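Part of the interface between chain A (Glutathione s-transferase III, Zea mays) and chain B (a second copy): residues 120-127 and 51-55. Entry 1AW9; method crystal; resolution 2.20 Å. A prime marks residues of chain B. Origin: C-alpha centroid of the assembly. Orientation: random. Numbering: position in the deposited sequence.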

# COMPACT_ATOMS: atom_id res chain seq x y z
N ARG A 120 -6.16 12.05 13.14
CA ARG A 120 -5.18 11.14 13.71
C ARG A 120 -4.45 11.65 14.93
O ARG A 120 -4.30 10.91 15.88
CB ARG A 120 -4.18 10.66 12.67
CG ARG A 120 -4.84 9.78 11.67
CD ARG A 120 -3.85 8.98 10.93
NE ARG A 120 -3.19 8.05 11.82
CZ ARG A 120 -2.02 7.47 11.56
NH1 ARG A 120 -1.38 7.74 10.42
NH2 ARG A 120 -1.47 6.65 12.46
N PRO A 121 -3.91 12.87 14.87
CA PRO A 121 -3.20 13.36 16.05
C PRO A 121 -4.19 13.47 17.23
O PRO A 121 -3.81 13.21 18.35
CB PRO A 121 -2.71 14.73 15.58
CG PRO A 121 -2.56 14.57 14.13
CD PRO A 121 -3.80 13.83 13.76
N LEU A 122 -5.44 13.82 16.98
CA LEU A 122 -6.42 13.89 18.07
C LEU A 122 -6.66 12.52 18.70
O LEU A 122 -7.11 12.40 19.83
CB LEU A 122 -7.75 14.45 17.57
CG LEU A 122 -7.84 15.94 17.25
CD1 LEU A 122 -9.19 16.25 16.61
CD2 LEU A 122 -7.64 16.78 18.50
N LEU A 123 -6.34 11.48 17.95
CA LEU A 123 -6.50 10.12 18.40
C LEU A 123 -5.18 9.46 18.81
O LEU A 123 -5.09 8.23 18.88
CB LEU A 123 -7.11 9.29 17.26
CG LEU A 123 -8.62 9.13 17.12
CD1 LEU A 123 -9.39 10.30 17.71
CD2 LEU A 123 -8.87 8.95 15.62
N GLY A 124 -4.14 10.24 19.00
CA GLY A 124 -2.88 9.63 19.40
C GLY A 124 -2.01 9.09 18.29
O GLY A 124 -1.04 8.39 18.56
N GLY A 125 -2.28 9.45 17.04
CA GLY A 125 -1.44 8.97 15.95
C GLY A 125 -0.72 10.05 15.16
O GLY A 125 -1.19 11.20 15.06
N ALA A 126 0.41 9.70 14.57
CA ALA A 126 1.17 10.64 13.76
C ALA A 126 0.74 10.56 12.29
O ALA A 126 0.44 9.48 11.78
CB ALA A 126 2.66 10.37 13.88
N PRO A 127 0.67 11.71 11.61
CA PRO A 127 0.28 11.76 10.19
C PRO A 127 1.17 10.84 9.35
O PRO A 127 2.37 10.72 9.63
CB PRO A 127 0.54 13.22 9.82
CG PRO A 127 0.31 13.95 11.13
CD PRO A 127 0.99 13.05 12.12
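Chain B (51-55) FGQIP

What does the start of the chain A stretch offer its neighbour? A weakly bonded helix that began earlier in the chain is present around Arg120, Pro121 and Leu122. Arg120 stays out of the contact, but its carbonyl oxygen organises the turn that follows: Arg120 O accepts from Leu123 N at 3.0 Å and from Gly125 N at 2.7 Å. Pro121 is the first residue to be covered. Its CB lies 3.8 Å from Gly52′ O, and its CA is 5.0 Å from the CA of Gln53′, so the two backbones come close here.

How does chain B run past this point? It has no regular helix or strand. Gly52′, with phi/psi of 65/29, turns the chain at a positive phi that favours glycine; Gln53′ and Ile54′ then take extended angles, near -114/151 and -96/147, and a cis peptide bond leads into Pro55′. As chain A advances from Pro121 to Gly124, the nearest chain B residue advances from Gln53′ to Ile54′, so the register climbs in the same sense on both. Pro121 O faces this segment, 3.5 Å from Ile54′ N, but no hydrogen bond joins them; that oxygen instead accepts from Gly124 N at 3.1 Å. Next along, Leu122 turns its CA-to-CB bond away and meets chain B through its backbone, with Leu122 O 3.7 Å from Ile54′ CG2.

Why can the backbones approach so closely at Gly124? With no side chain in the way, Gly124 CA comes within 3.2 Å of Ile54′ O, a CA-H...O contact with an angle of 126° at the hydrogen. A CB here would sit a tight 3.3 Å from Ile54′ O, and phi/psi of 85/14 would also jam it against the preceding carbonyl oxygen. Water 1 links the same two residues, donating to Gly124 O at 3.0 Å and to Ile54′ O at 3.2 Å. No direct hydrogen bond crosses between the stretches; the water joins two carbonyls, both acceptors, that could not bond to each other.

What covers the last part of chain A? The side chain of Gln53′ does: its CA-to-CB bond points sideways, but its end comes nearer. Gly125 O lies 3.7 Å from Gln53′ CG, and Ala126 CB packs 3.4 Å from Gln53′ NE2. By Pro127 the contact has faded.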

# COMPACT_ATOMS: atom_id res chain seq x y z
N PHE B 51 5.62 16.47 19.83
CA PHE B 51 5.20 15.56 18.75
C PHE B 51 3.78 15.90 18.33
O PHE B 51 3.30 15.39 17.32
CB PHE B 51 5.30 14.09 19.14
CG PHE B 51 6.71 13.64 19.28
CD1 PHE B 51 7.47 13.35 18.17
CD2 PHE B 51 7.31 13.59 20.53
CE1 PHE B 51 8.81 13.04 18.28
CE2 PHE B 51 8.65 13.28 20.65
CZ PHE B 51 9.40 13.01 19.52
N GLY B 52 3.13 16.76 19.11
CA GLY B 52 1.78 17.20 18.81
C GLY B 52 0.69 16.15 18.86
O GLY B 52 -0.30 16.26 18.12
N GLN B 53 0.88 15.13 19.70
CA GLN B 53 -0.09 14.06 19.86
C GLN B 53 -0.68 14.08 21.27
O GLN B 53 -0.08 14.56 22.24
CB GLN B 53 0.53 12.67 19.60
CG GLN B 53 0.63 12.31 18.14
CD GLN B 53 1.95 11.63 17.79
OE1 GLN B 53 2.33 10.64 18.43
NE2 GLN B 53 2.67 12.17 16.80
N ILE B 54 -1.91 13.61 21.31
CA ILE B 54 -2.72 13.49 22.52
C ILE B 54 -2.52 12.02 22.98
O ILE B 54 -2.38 11.11 22.14
CB ILE B 54 -4.19 13.80 22.11
CG1 ILE B 54 -4.38 15.31 22.03
CG2 ILE B 54 -5.19 13.10 22.97
CD1 ILE B 54 -3.79 16.05 23.18
N PRO B 55 -2.53 11.75 24.30
CA PRO B 55 -2.72 12.72 25.38
C PRO B 55 -1.42 13.26 25.95
O PRO B 55 -0.32 12.83 25.58
CB PRO B 55 -3.42 11.87 26.44
CG PRO B 55 -2.67 10.58 26.34
CD PRO B 55 -2.58 10.37 24.84
O HOH W 1 -1.06 8.28 21.55